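Local atomic coordinates of tumor necrosis factor-inducible protein TSG-6 (Homo sapiens, PDB entry 2PF5), a protein that binds hyaluronan and transfers heavy chains from inter-alpha-inhibitor onto it, helping to organise the extracellular matrix during tissue remodelling. Residues Q35-A38 and A39-I42; K13-Y16 and A17-K20. All coordinates share one frame; numbering follows the deposited sequence.

Overall arrangement
Both contacts belong to the Link module of TSG-6, the domain that interacts with hyaluronan and other matrix components. Contact 2 comes first along the chain, where the loop after strand 2-5 turns into helix 16-25. Contact 1 follows on the second helix, 33-41, near its C-terminal end. Their centres are about 22 Å apart, their nearest atoms about 12 Å, and they lie on opposite sides of the centre of the chain. They do not touch. Strand 89-93 links them: Ala90 meets the first helix and Tyr91 and Tyr93 the second. Contact 2 caps the start of one helix and contact 1 lies near the end of the other, within one compact domain.

Contact 1 of 2, residues Q35-A38 and A39-I42; sequences QLEA and ARKI
Glu37 and Arg40 lie side by side on helix 33-41 and point the same way, one turn apart. With Lys41 they form a salt-bridge network on the surface of this second helix of the Link module. Arg40 grips the carboxylate side-on with two nitrogens. Arg40 NE gives a nearly straight bond of 2.9 Å to Glu37 OE1. Arg40 NH2 gives one of 2.8 Å to Glu37 OE2. Both oxygens lie near the guanidinium plane and are met on their syn sides, but the two groups are not coplanar: their planes are 31° apart. Glu37 sends CG anti to its backbone N (chi1 171°), and a bend at chi2 then brings the carboxylate alongside Arg40. The arginine chain bends at chi3 to present its NE edge.

Lys41 comes from another direction, and its chain crosses that of Glu37 at a slant. It is modelled in two conformers. In the one given here, Glu37 OE2 would accept from both cations, which would probably favour the charged carboxylate. Arg40 NH1 has a further partner in the carbonyl of Ile61, so the guanidinium is held from more than one direction.

The backbone keeps ordinary helical bonding, such as Arg40 N to Leu36 O at 2.9 Å. At the end of the segment the bond from Ile42 N to Ala38 O is weak, at 3.3 Å. Leu36 is buried and packs on Phe44, Met52 and Tyr91. In the Lys41 conformer given, Lys41 NZ meets Glu37 OE2 at 2.8 Å, on the anti lone pair of that oxygen.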
loop_
_atom_site.group_PDB
_atom_site.type_symbol
_atom_site.label_atom_id
_atom_site.label_comp_id
_atom_site.label_asym_id
_atom_site.label_seq_id
_atom_site.Cartn_x
_atom_site.Cartn_y
_atom_site.Cartn_z
ATOM N N GLN A 35 1.652 -10.272 1.676
ATOM C CA GLN A 35 0.425 -9.983 2.416
ATOM C C GLN A 35 -0.615 -9.332 1.530
ATOM O O GLN A 35 -1.785 -9.736 1.534
ATOM C CB GLN A 35 0.686 -9.155 3.680
ATOM C CG GLN A 35 1.310 -10.012 4.816
ATOM C CD GLN A 35 2.030 -9.168 5.881
ATOM O OE1 GLN A 35 2.126 -7.925 5.778
ATOM N NE2 GLN A 35 2.575 -9.845 6.877
ATOM N N LEU A 36 -0.199 -8.317 0.785
ATOM C CA LEU A 36 -1.072 -7.660 -0.166
ATOM C C LEU A 36 -1.590 -8.672 -1.201
ATOM O O LEU A 36 -2.788 -8.637 -1.550
ATOM C CB LEU A 36 -0.344 -6.455 -0.854
ATOM C CG LEU A 36 -1.201 -5.589 -1.794
ATOM C CD1 LEU A 36 -2.404 -4.929 -1.055
ATOM C CD2 LEU A 36 -0.317 -4.507 -2.513
ATOM N N GLU A 37 -0.709 -9.553 -1.682
ATOM C CA GLU A 37 -1.114 -10.570 -2.660
ATOM C C GLU A 37 -2.156 -11.567 -2.112
ATOM O O GLU A 37 -3.142 -11.926 -2.812
ATOM C CB GLU A 37 0.091 -11.289 -3.290
ATOM C CG GLU A 37 -0.336 -12.527 -4.156
ATOM C CD GLU A 37 -1.176 -12.142 -5.399
ATOM O OE1 GLU A 37 -1.257 -10.940 -5.730
ATOM O OE2 GLU A 37 -1.750 -13.048 -6.048
ATOM N N ALA A 38 -1.909 -12.056 -0.896
ATOM C CA ALA A 38 -2.873 -12.930 -0.204
ATOM C C ALA A 38 -4.211 -12.200 -0.025
ATOM O O ALA A 38 -5.288 -12.760 -0.296
ATOM C CB ALA A 38 -2.285 -13.390 1.166
ATOM N N ALA A 39 -4.166 -10.936 0.396
ATOM C CA ALA A 39 -5.422 -10.165 0.512
ATOM C C ALA A 39 -6.185 -10.096 -0.828
ATOM O O ALA A 39 -7.429 -10.276 -0.887
ATOM C CB ALA A 39 -5.138 -8.729 1.062
ATOM N N ARG A 40 -5.433 -9.852 -1.904
ATOM C CA ARG A 40 -6.009 -9.771 -3.251
ATOM C C ARG A 40 -6.646 -11.098 -3.693
ATOM O O ARG A 40 -7.707 -11.100 -4.343
ATOM C CB ARG A 40 -4.929 -9.351 -4.263
ATOM C CG ARG A 40 -5.501 -8.922 -5.624
ATOM C CD ARG A 40 -4.404 -8.907 -6.668
ATOM N NE ARG A 40 -3.855 -10.253 -6.853
ATOM C CZ ARG A 40 -4.434 -11.193 -7.594
ATOM N NH1 ARG A 40 -5.566 -10.929 -8.256
ATOM N NH2 ARG A 40 -3.876 -12.392 -7.685
ATOM N N LYS A 41 -5.978 -12.215 -3.372
ATOM C CA LYS A 41 -6.540 -13.531 -3.695
ATOM C C LYS A 41 -7.888 -13.790 -3.023
ATOM O O LYS A 41 -8.672 -14.624 -3.501
ATOM C CB LYS A 41 -5.562 -14.640 -3.354
ATOM C CG LYS A 41 -4.683 -15.055 -4.516
ATOM C CD LYS A 41 -3.258 -15.187 -4.042
ATOM C CE LYS A 41 -2.461 -16.138 -4.912
ATOM N NZ LYS A 41 -1.095 -15.590 -5.130
ATOM N N ILE A 42 -8.167 -13.088 -1.932
ATOM C CA ILE A 42 -9.468 -13.229 -1.277
ATOM C C ILE A 42 -10.321 -11.970 -1.364
ATOM O O ILE A 42 -11.192 -11.750 -0.522
ATOM C CB ILE A 42 -9.373 -13.811 0.165
ATOM C CG1 ILE A 42 -8.451 -12.993 1.057
ATOM C CG2 ILE A 42 -8.924 -15.268 0.107
ATOM C CD1 ILE A 42 -8.573 -13.429 2.482
#

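Contact 2 of 2, residues K13-Y16 and A17-K20; sequences KLTY and AEAK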
loop_
_atom_site.group_PDB
_atom_site.type_symbol
_atom_site.label_atom_id
_atom_site.label_comp_id
_atom_site.label_asym_id
_atom_site.label_seq_id
_atom_site.Cartn_x
_atom_site.Cartn_y
_atom_site.Cartn_z
ATOM N N LYS A 13 -0.580 11.520 -1.074
ATOM C CA LYS A 13 0.017 12.590 -0.302
ATOM C C LYS A 13 0.922 12.066 0.832
ATOM O O LYS A 13 1.336 12.834 1.700
ATOM C CB LYS A 13 -1.100 13.527 0.200
ATOM C CG LYS A 13 -1.387 14.662 -0.795
ATOM C CD LYS A 13 -2.823 15.078 -0.782
ATOM C CE LYS A 13 -3.101 16.124 -1.867
ATOM N NZ LYS A 13 -2.359 17.414 -1.680
ATOM N N LEU A 14 1.251 10.770 0.815
ATOM C CA LEU A 14 2.155 10.206 1.821
ATOM C C LEU A 14 3.511 9.842 1.236
ATOM O O LEU A 14 3.589 9.119 0.249
ATOM C CB LEU A 14 1.571 8.943 2.505
ATOM C CG LEU A 14 0.233 9.133 3.237
ATOM C CD1 LEU A 14 -0.389 7.739 3.442
ATOM C CD2 LEU A 14 0.427 9.818 4.541
ATOM N N THR A 15 4.586 10.327 1.869
ATOM C CA THR A 15 5.931 9.839 1.553
ATOM C C THR A 15 6.038 8.442 2.141
ATOM O O THR A 15 5.155 8.019 2.919
ATOM C CB THR A 15 7.036 10.721 2.167
ATOM O OG1 THR A 15 6.919 10.661 3.595
ATOM C CG2 THR A 15 6.919 12.206 1.686
ATOM N N TYR A 16 7.113 7.729 1.805
ATOM C CA TYR A 16 7.337 6.403 2.353
ATOM C C TYR A 16 7.355 6.439 3.883
ATOM O O TYR A 16 6.695 5.642 4.536
ATOM C CB TYR A 16 8.654 5.798 1.842
ATOM C CG TYR A 16 8.952 4.438 2.449
ATOM C CD1 TYR A 16 8.052 3.377 2.278
ATOM C CD2 TYR A 16 10.119 4.209 3.192
ATOM C CE1 TYR A 16 8.291 2.128 2.839
ATOM C CE2 TYR A 16 10.387 2.925 3.745
ATOM C CZ TYR A 16 9.450 1.908 3.571
ATOM O OH TYR A 16 9.655 0.634 4.061
ATOM N N ALA A 17 8.125 7.369 4.451
ATOM C CA ALA A 17 8.227 7.465 5.930
ATOM C C ALA A 17 6.863 7.784 6.548
ATOM O O ALA A 17 6.552 7.297 7.639
ATOM C CB ALA A 17 9.284 8.556 6.355
ATOM N N GLU A 18 6.073 8.631 5.892
ATOM C CA GLU A 18 4.763 9.006 6.410
ATOM C C GLU A 18 3.796 7.827 6.339
ATOM O O GLU A 18 3.002 7.583 7.268
ATOM C CB GLU A 18 4.193 10.183 5.628
ATOM C CG GLU A 18 4.971 11.454 5.934
ATOM C CD GLU A 18 4.568 12.636 5.086
ATOM O OE1 GLU A 18 4.001 12.463 3.975
ATOM O OE2 GLU A 18 4.888 13.759 5.538
ATOM N N ALA A 19 3.852 7.127 5.219
ATOM C CA ALA A 19 3.056 5.895 5.060
ATOM C C ALA A 19 3.364 4.882 6.188
ATOM O O ALA A 19 2.456 4.330 6.838
ATOM C CB ALA A 19 3.343 5.283 3.712
ATOM N N LYS A 20 4.637 4.593 6.393
ATOM C CA LYS A 20 5.061 3.733 7.476
ATOM C C LYS A 20 4.559 4.219 8.852
ATOM O O LYS A 20 4.057 3.429 9.660
ATOM C CB LYS A 20 6.597 3.609 7.415
ATOM C CG LYS A 20 7.229 2.673 8.385
ATOM C CD LYS A 20 8.614 2.307 7.858
ATOM C CE LYS A 20 9.508 1.842 8.973
ATOM N NZ LYS A 20 10.870 1.494 8.445
#
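Ala19 N donates to Thr15 O at 2.8 Å and closes the first turn of helix 16-25. Thr15 sits just before that helix, at the N-cap. Its OG1 lies between the backbone N and the carbonyl carbon (chi1 63°), which turns the hydroxyl to the helix start. There Thr15 OG1 accepts from Glu18 N at 3.2 Å.

Glu18 answers in the other direction. Its chain is extended beyond CG and crosses the Thr15 side chain, with Glu18 CG 3.1 Å from Thr15 OG1. Glu18 OE1 then accepts from Thr15 N at 3.1 Å in an almost straight bond. This donor meets the anti side of OE1, 32° out of the carboxylate plane. The carboxylate's charge lies near the positive end of the helix dipole, which would probably favour it.

On the inner side, Leu14 CB lies 4.2 Å from Ala19 CB, and both side chains also touch Ala90 of strand 89-93. Leu14 CD2 meets Glu18 CB at 3.9 Å. The ring of Tyr16 meets Trp51 and makes a cation-pi contact with Arg84. The reciprocal pair of Thr15 and Glu18 is a capping box, here opening the first helix of the Link module.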